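Long-range contacts in phycocyanobilin lyase subunit beta (Nostoc sp. PCC 7120, PDB 5N3U), which is probably required for chromophorylation of the CpcA gene product, associating with its partner CpcE to form a lyase of the phycobilisome antenna: residues P35-V40 against T54-L59; P65-Q70 against R84-I89. One frame throughout, in Å; residues are numbered along the deposited sequence.

Interaction 1: residues P35-V40 against T54-L59; sequences PTLIAV and TALVQL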
ATOM      1  N   PRO B  35      18.690  16.735   5.149  1.00 31.15           N
ATOM      2  CA  PRO B  35      18.133  15.945   4.028  1.00 37.10           C
ATOM      3  C   PRO B  35      18.623  14.484   3.957  1.00 38.12           C
ATOM      4  O   PRO B  35      17.862  13.577   3.640  1.00 30.76           O
ATOM      5  CB  PRO B  35      18.599  16.711   2.804  1.00 37.59           C
ATOM      6  CG  PRO B  35      18.921  18.068   3.351  1.00 37.60           C
ATOM      7  CD  PRO B  35      19.569  17.798   4.633  1.00 34.95           C
ATOM      8  N   THR B  36      19.895  14.262   4.253  1.00 34.21           N
ATOM      9  CA  THR B  36      20.416  12.898   4.303  1.00 33.30           C
ATOM     10  C   THR B  36      19.757  12.098   5.374  1.00 30.87           C
ATOM     11  O   THR B  36      19.419  10.940   5.155  1.00 32.85           O
ATOM     12  CB  THR B  36      21.977  12.892   4.457  1.00 37.41           C
ATOM     13  OG1 THR B  36      22.523  13.591   3.343  1.00 36.09           O
ATOM     14  CG2 THR B  36      22.545  11.480   4.409  1.00 35.27           C
ATOM     15  N   LEU B  37      19.573  12.666   6.549  1.00 27.05           N
ATOM     16  CA  LEU B  37      18.942  11.927   7.621  1.00 26.68           C
ATOM     17  C   LEU B  37      17.542  11.489   7.140  1.00 28.63           C
ATOM     18  O   LEU B  37      17.155  10.350   7.361  1.00 27.40           O
ATOM     19  CB  LEU B  37      18.822  12.715   8.922  1.00 27.11           C
ATOM     20  CG  LEU B  37      20.225  12.942   9.631  1.00 35.67           C
ATOM     21  CD1 LEU B  37      20.184  14.035  10.668  1.00 35.48           C
ATOM     22  CD2 LEU B  37      20.695  11.669  10.343  1.00 31.86           C
ATOM     23  N   ILE B  38      16.805  12.427   6.541  1.00 28.13           N
ATOM     24  CA  ILE B  38      15.420  12.110   6.091  1.00 27.74           C
ATOM     25  C   ILE B  38      15.492  10.981   5.042  1.00 24.21           C
ATOM     26  O   ILE B  38      14.690  10.020   5.071  1.00 25.33           O
ATOM     27  CB  ILE B  38      14.780  13.387   5.563  1.00 24.98           C
ATOM     28  CG1 ILE B  38      14.576  14.295   6.780  1.00 22.66           C
ATOM     29  CG2 ILE B  38      13.460  13.073   4.839  1.00 27.18           C
ATOM     30  CD1 ILE B  38      14.318  15.678   6.316  1.00 22.43           C
ATOM     31  N   ALA B  39      16.452  11.058   4.140  1.00 23.34           N
ATOM     32  CA  ALA B  39      16.581  10.076   3.078  1.00 27.45           C
ATOM     33  C   ALA B  39      16.843   8.664   3.644  1.00 26.84           C
ATOM     34  O   ALA B  39      16.458   7.710   3.038  1.00 30.38           O
ATOM     35  CB  ALA B  39      17.689  10.465   2.133  1.00 31.88           C
ATOM     36  N   VAL B  40      17.447   8.554   4.822  1.00 22.91           N
ATOM     37  CA  VAL B  40      17.686   7.277   5.446  1.00 25.58           C
ATOM     38  C   VAL B  40      16.367   6.511   5.654  1.00 25.96           C
ATOM     39  O   VAL B  40      16.379   5.297   5.631  1.00 27.06           O
ATOM     40  CB  VAL B  40      18.458   7.393   6.765  1.00 26.58           C
ATOM     41  CG1 VAL B  40      18.465   6.090   7.542  1.00 32.75           C
ATOM     42  CG2 VAL B  40      19.887   7.847   6.455  1.00 28.49           C
ATOM     43  N   THR B  54      16.033   9.758  15.672  1.00 32.68           N
ATOM     44  CA  THR B  54      16.573  10.317  16.931  1.00 34.04           C
ATOM     45  C   THR B  54      17.435  11.555  16.705  1.00 29.89           C
ATOM     46  O   THR B  54      17.266  12.566  17.387  1.00 35.45           O
ATOM     47  CB  THR B  54      17.319   9.221  17.711  1.00 36.96           C
ATOM     48  OG1 THR B  54      16.361   8.209  17.976  1.00 37.58           O
ATOM     49  CG2 THR B  54      17.827   9.752  19.089  1.00 41.72           C
ATOM     50  N   ALA B  55      18.338  11.492  15.748  1.00 28.79           N
ATOM     51  CA  ALA B  55      19.111  12.598  15.341  1.00 29.59           C
ATOM     52  C   ALA B  55      18.259  13.797  14.932  1.00 39.97           C
ATOM     53  O   ALA B  55      18.557  14.959  15.296  1.00 32.63           O
ATOM     54  CB  ALA B  55      20.012  12.211  14.181  1.00 33.78           C
ATOM     55  N   LEU B  56      17.202  13.558  14.159  1.00 29.73           N
ATOM     56  CA  LEU B  56      16.391  14.672  13.732  1.00 29.63           C
ATOM     57  C   LEU B  56      15.695  15.295  14.898  1.00 25.16           C
ATOM     58  O   LEU B  56      15.605  16.523  14.981  1.00 30.94           O
ATOM     59  CB  LEU B  56      15.390  14.257  12.622  1.00 25.38           C
ATOM     60  CG  LEU B  56      16.140  14.010  11.340  1.00 27.45           C
ATOM     61  CD1 LEU B  56      15.397  13.071  10.378  1.00 30.16           C
ATOM     62  CD2 LEU B  56      16.496  15.250  10.575  1.00 25.94           C
ATOM     63  N   VAL B  57      15.207  14.474  15.786  1.00 28.53           N
ATOM     64  CA  VAL B  57      14.464  14.958  16.899  1.00 29.59           C
ATOM     65  C   VAL B  57      15.381  15.827  17.762  1.00 37.44           C
ATOM     66  O   VAL B  57      14.951  16.843  18.270  1.00 35.63           O
ATOM     67  CB  VAL B  57      13.912  13.816  17.717  1.00 30.97           C
ATOM     68  CG1 VAL B  57      13.314  14.264  19.023  1.00 31.91           C
ATOM     69  CG2 VAL B  57      12.801  13.096  16.991  1.00 34.48           C
ATOM     70  N   GLN B  58      16.649  15.439  17.893  1.00 38.59           N
ATOM     71  CA  GLN B  58      17.558  16.205  18.774  1.00 44.88           C
ATOM     72  C   GLN B  58      17.784  17.534  18.152  1.00 40.11           C
ATOM     73  O   GLN B  58      17.754  18.521  18.814  1.00 42.46           O
ATOM     74  CB  GLN B  58      18.879  15.477  19.023  1.00 50.20           C
ATOM     75  CG  GLN B  58      18.760  14.412  20.130  1.00 57.68           C
ATOM     76  CD  GLN B  58      19.889  13.365  20.107  1.00 69.91           C
ATOM     77  OE1 GLN B  58      20.920  13.560  19.434  1.00 72.80           O
ATOM     78  NE2 GLN B  58      19.718  12.254  20.868  1.00 77.59           N
ATOM     79  N   LEU B  59      17.916  17.590  16.846  1.00 39.40           N
ATOM     80  CA  LEU B  59      17.982  18.874  16.188  1.00 39.53           C
ATOM     81  C   LEU B  59      16.754  19.734  16.418  1.00 40.42           C
ATOM     82  O   LEU B  59      16.873  20.902  16.497  1.00 36.77           O
ATOM     83  CB  LEU B  59      18.194  18.688  14.699  1.00 42.10           C
ATOM     84  CG  LEU B  59      19.596  18.297  14.216  1.00 40.12           C
ATOM     85  CD1 LEU B  59      19.626  17.775  12.809  1.00 35.35           C
ATOM     86  CD2 LEU B  59      20.515  19.520  14.248  1.00 42.63           C
TER
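Two antiparallel helices of the alpha-helical solenoid pack together where Leu-37 of helix 34-40 meets Ala-55, Leu-56 and Leu-59 of helix 46-59. The short axes run 10.1 Å apart at their closest, with 142° between their N-to-C directions, and Leu-37 and Leu-56 face each other at the point of closest CA approach. The contact is wholly apolar, with no hydrogen bond across it. The two leucines slide past each other in opposite directions, so that Leu-56 lays its branch against the root of Leu-37: Leu-56 CD1 lies 3.7 Å from Leu-37 CB, while Leu-56 CD2 is 3.9 Å from Leu-37 CD1. In Leu-37 CG stands beside the backbone N (chi1 -70°), and the methyls it carries meet Ala-55 and Leu-59. Its CD2 rests 3.9 Å from Ala-55 CB, and its CD1 comes within 4.3 Å of Leu-59 CD1, one helical turn beyond Ala-55. Ile-38 adds a flank to Leu-56, crossing it at about a right angle with CG1 3.9 Å from Leu-56 CD1. Ile-34, earlier in helix 34-40, and Phe-41, in the loop after it, also touch Leu-56, and Ile-38 reaches Leu-67 of helix 64-69. Consecutive antiparallel helices joined through apolar side chains are the arrangement of HEAT-like alpha solenoids.

Interaction 2: residues P65-Q70 against R84-I89; sequences PQLLTQ and RTLAAI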
ATOM      1  N   PRO B  65      10.918  22.397   8.900  1.00 25.57           N
ATOM      2  CA  PRO B  65      10.584  22.752   7.544  1.00 27.97           C
ATOM      3  C   PRO B  65      10.953  21.705   6.491  1.00 30.46           C
ATOM      4  O   PRO B  65      10.171  21.431   5.547  1.00 24.79           O
ATOM      5  CB  PRO B  65      11.422  24.039   7.304  1.00 31.84           C
ATOM      6  CG  PRO B  65      11.375  24.691   8.615  1.00 29.12           C
ATOM      7  CD  PRO B  65      11.574  23.531   9.587  1.00 31.29           C
ATOM      8  N   GLN B  66      12.152  21.158   6.597  1.00 28.38           N
ATOM      9  CA  GLN B  66      12.549  20.098   5.663  1.00 27.16           C
ATOM     10  C   GLN B  66      11.814  18.798   5.914  1.00 25.17           C
ATOM     11  O   GLN B  66      11.405  18.108   4.950  1.00 24.74           O
ATOM     12  CB  GLN B  66      14.064  19.904   5.717  1.00 29.79           C
ATOM     13  CG  GLN B  66      14.789  20.989   4.872  1.00 33.24           C
ATOM     14  CD  GLN B  66      16.235  21.046   5.228  1.00 43.84           C
ATOM     15  OE1 GLN B  66      16.563  21.324   6.375  1.00 51.63           O
ATOM     16  NE2 GLN B  66      17.102  20.738   4.296  1.00 46.89           N
ATOM     17  N   LEU B  67      11.632  18.430   7.164  1.00 23.05           N
ATOM     18  CA  LEU B  67      10.743  17.271   7.407  1.00 23.70           C
ATOM     19  C   LEU B  67       9.370  17.458   6.759  1.00 23.33           C
ATOM     20  O   LEU B  67       8.871  16.549   6.147  1.00 26.44           O
ATOM     21  CB  LEU B  67      10.553  17.022   8.823  1.00 23.36           C
ATOM     22  CG  LEU B  67      11.709  16.320   9.550  1.00 23.53           C
ATOM     23  CD1 LEU B  67      11.562  16.564  11.025  1.00 25.13           C
ATOM     24  CD2 LEU B  67      11.713  14.819   9.293  1.00 24.20           C
ATOM     25  N   LEU B  68       8.751  18.636   6.861  1.00 24.04           N
ATOM     26  CA  LEU B  68       7.427  18.852   6.253  1.00 25.52           C
ATOM     27  C   LEU B  68       7.383  18.806   4.736  1.00 26.40           C
ATOM     28  O   LEU B  68       6.318  18.504   4.216  1.00 26.42           O
ATOM     29  CB  LEU B  68       6.777  20.175   6.632  1.00 28.14           C
ATOM     30  CG  LEU B  68       6.500  20.355   8.081  1.00 26.65           C
ATOM     31  CD1 LEU B  68       6.176  21.806   8.486  1.00 29.35           C
ATOM     32  CD2 LEU B  68       5.455  19.447   8.556  1.00 27.05           C
ATOM     33  N   THR B  69       8.453  19.151   4.046  1.00 22.52           N
ATOM     34  CA  THR B  69       8.460  19.262   2.621  1.00 25.03           C
ATOM     35  C   THR B  69       9.268  18.158   1.946  1.00 25.77           C
ATOM     36  O   THR B  69       9.376  18.161   0.741  1.00 27.79           O
ATOM     37  CB  THR B  69       9.063  20.605   2.163  1.00 31.78           C
ATOM     38  OG1 THR B  69      10.366  20.758   2.702  1.00 28.71           O
ATOM     39  CG2 THR B  69       8.215  21.778   2.679  1.00 33.08           C
ATOM     40  N   GLN B  70       9.818  17.216   2.701  1.00 23.96           N
ATOM     41  CA  GLN B  70      10.541  16.056   2.109  1.00 23.76           C
ATOM     42  C   GLN B  70       9.912  14.767   2.613  1.00 23.57           C
ATOM     43  O   GLN B  70      10.615  13.857   3.103  1.00 25.02           O
ATOM     44  CB  GLN B  70      12.026  16.087   2.492  1.00 27.13           C
ATOM     45  CG  GLN B  70      12.673  17.318   1.847  1.00 33.69           C
ATOM     46  CD  GLN B  70      14.127  17.565   2.266  1.00 37.09           C
ATOM     47  OE1 GLN B  70      14.825  16.666   2.701  1.00 35.19           O
ATOM     48  NE2 GLN B  70      14.544  18.823   2.210  1.00 39.86           N
ATOM     49  N   ARG B  84       6.433  10.157  12.498  1.00 21.08           N
ATOM     50  CA  ARG B  84       6.834   9.900  13.860  1.00 23.22           C
ATOM     51  C   ARG B  84       7.840  10.974  14.407  1.00 22.41           C
ATOM     52  O   ARG B  84       7.786  11.381  15.561  1.00 24.19           O
ATOM     53  CB  ARG B  84       7.381   8.484  14.009  1.00 27.77           C
ATOM     54  CG  ARG B  84       7.504   8.023  15.480  1.00 39.96           C
ATOM     55  CD  ARG B  84       7.732   6.510  15.647  1.00 45.13           C
ATOM     56  NE  ARG B  84       6.935   5.702  14.699  1.00 46.54           N
ATOM     57  CZ  ARG B  84       7.362   5.084  13.599  1.00 41.40           C
ATOM     58  NH1 ARG B  84       8.598   5.179  13.176  1.00 47.63           N
ATOM     59  NH2 ARG B  84       6.499   4.377  12.864  1.00 51.54           N
ATOM     60  N   THR B  85       8.747  11.382  13.567  1.00 20.40           N
ATOM     61  CA  THR B  85       9.742  12.326  13.879  1.00 21.34           C
ATOM     62  C   THR B  85       9.124  13.684  14.083  1.00 22.79           C
ATOM     63  O   THR B  85       9.387  14.353  15.107  1.00 21.03           O
ATOM     64  CB  THR B  85      10.749  12.385  12.774  1.00 21.09           C
ATOM     65  OG1 THR B  85      11.322  11.093  12.599  1.00 21.92           O
ATOM     66  CG2 THR B  85      11.832  13.334  13.084  1.00 24.30           C
ATOM     67  N   LEU B  86       8.258  14.104  13.184  1.00 20.20           N
ATOM     68  CA  LEU B  86       7.473  15.326  13.434  1.00 19.87           C
ATOM     69  C   LEU B  86       6.664  15.293  14.679  1.00 21.37           C
ATOM     70  O   LEU B  86       6.602  16.303  15.401  1.00 23.92           O
ATOM     71  CB  LEU B  86       6.530  15.605  12.235  1.00 20.26           C
ATOM     72  CG  LEU B  86       7.195  16.065  11.026  1.00 18.09           C
ATOM     73  CD1 LEU B  86       6.370  15.800   9.762  1.00 20.42           C
ATOM     74  CD2 LEU B  86       7.650  17.508  11.181  1.00 21.36           C
ATOM     75  N   ALA B  87       6.025  14.156  14.980  1.00 20.10           N
ATOM     76  CA  ALA B  87       5.224  14.032  16.165  1.00 21.87           C
ATOM     77  C   ALA B  87       6.150  14.175  17.413  1.00 25.65           C
ATOM     78  O   ALA B  87       5.803  14.859  18.331  1.00 27.30           O
ATOM     79  CB  ALA B  87       4.504  12.657  16.241  1.00 23.64           C
ATOM     80  N   ALA B  88       7.320  13.562  17.393  1.00 24.40           N
ATOM     81  CA  ALA B  88       8.243  13.628  18.566  1.00 27.47           C
ATOM     82  C   ALA B  88       8.837  15.029  18.761  1.00 29.49           C
ATOM     83  O   ALA B  88       9.031  15.470  19.905  1.00 32.07           O
ATOM     84  CB  ALA B  88       9.383  12.653  18.329  1.00 29.16           C
ATOM     85  N   ILE B  89       9.120  15.738  17.673  1.00 30.02           N
ATOM     86  CA  ILE B  89       9.574  17.125  17.753  1.00 26.77           C
ATOM     87  C   ILE B  89       8.454  17.996  18.301  1.00 30.48           C
ATOM     88  O   ILE B  89       8.719  18.913  19.073  1.00 26.97           O
ATOM     89  CB  ILE B  89      10.062  17.675  16.445  1.00 27.81           C
ATOM     90  CG1 ILE B  89      11.297  16.927  16.026  1.00 22.19           C
ATOM     91  CG2 ILE B  89      10.423  19.173  16.578  1.00 29.33           C
ATOM     92  CD1 ILE B  89      11.798  17.242  14.665  1.00 22.35           C
TER
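Leu-67 of helix 64-69 packs against Thr-85, Leu-86 and Ile-89 of helix 76-89 in an antiparallel helix pair of the HEAT-repeat solenoid, the N-to-C directions standing 147° apart. Apolar contacts carry the interface. At the root of Leu-67, CB lies 3.8 Å from Leu-86 CD2. At its end, Leu-67 and Ile-89 reach toward each other tip to tip, bringing their CD1 atoms to 3.7 Å. Leu-68 comes in at a slant to Leu-86, its CD2 lying 3.9 Å from both CD1 and CD2 of that leucine, so that Leu-86 inserts its fork beside two successive residues. An alanine in place of Leu-86 would probably open a gap beside Leu-67 CB and leave Leu-68 CD2 without its mate across the pair.

Thr-85 combines an apolar and a polar side. With OG1 beside the backbone N (chi1 -59°), CG2 stands anti to that N and meets Leu-67 CD1 at 3.8 Å, the two side chains crossing at about a right angle. The OG1 of this buried residue is satisfied by hydrogen bonds with Tyr-81 O, in its own helix, and with Ser-53 OG of helix 46-59. Contacts with the partner subunit border the pair: Pro-142 of a phycocyanobilin lyase subunit alpha chain packs on Pro-65 and Leu-68, whereas Arg-84 NE bonds Leu-276 O of another alpha chain.

A further polar element is local to the end of helix 64-69, where the backbone bonds are weak: Thr-69 OG1 turns back to donate a 2.9 Å hydrogen bond to Pro-65 O, with a C=O...donor angle of 138°.

How the interactions relate
Interactions 1 and 2 join different pairs of helices and follow each other along the chain, their centres about 9 Å apart. The centre of interaction 1, partly buried, lies about 18 Å from the centre of the chain; that of interaction 2, buried, about 11 Å. Both are held by leucines, yet the inner one also includes a threonine with a hydroxyl tied to helix 46-59, and only it is bordered by alpha chains. The two pairs themselves touch: Val-57 CG2 lies 3.7 Å from Ala-88 CB, joining the second helices of both, while Pro-35 CG lies 3.4 Å from Gln-66 NE2, joining the first. These contacts set the two helix pairs side by side, first helix to first and second to second.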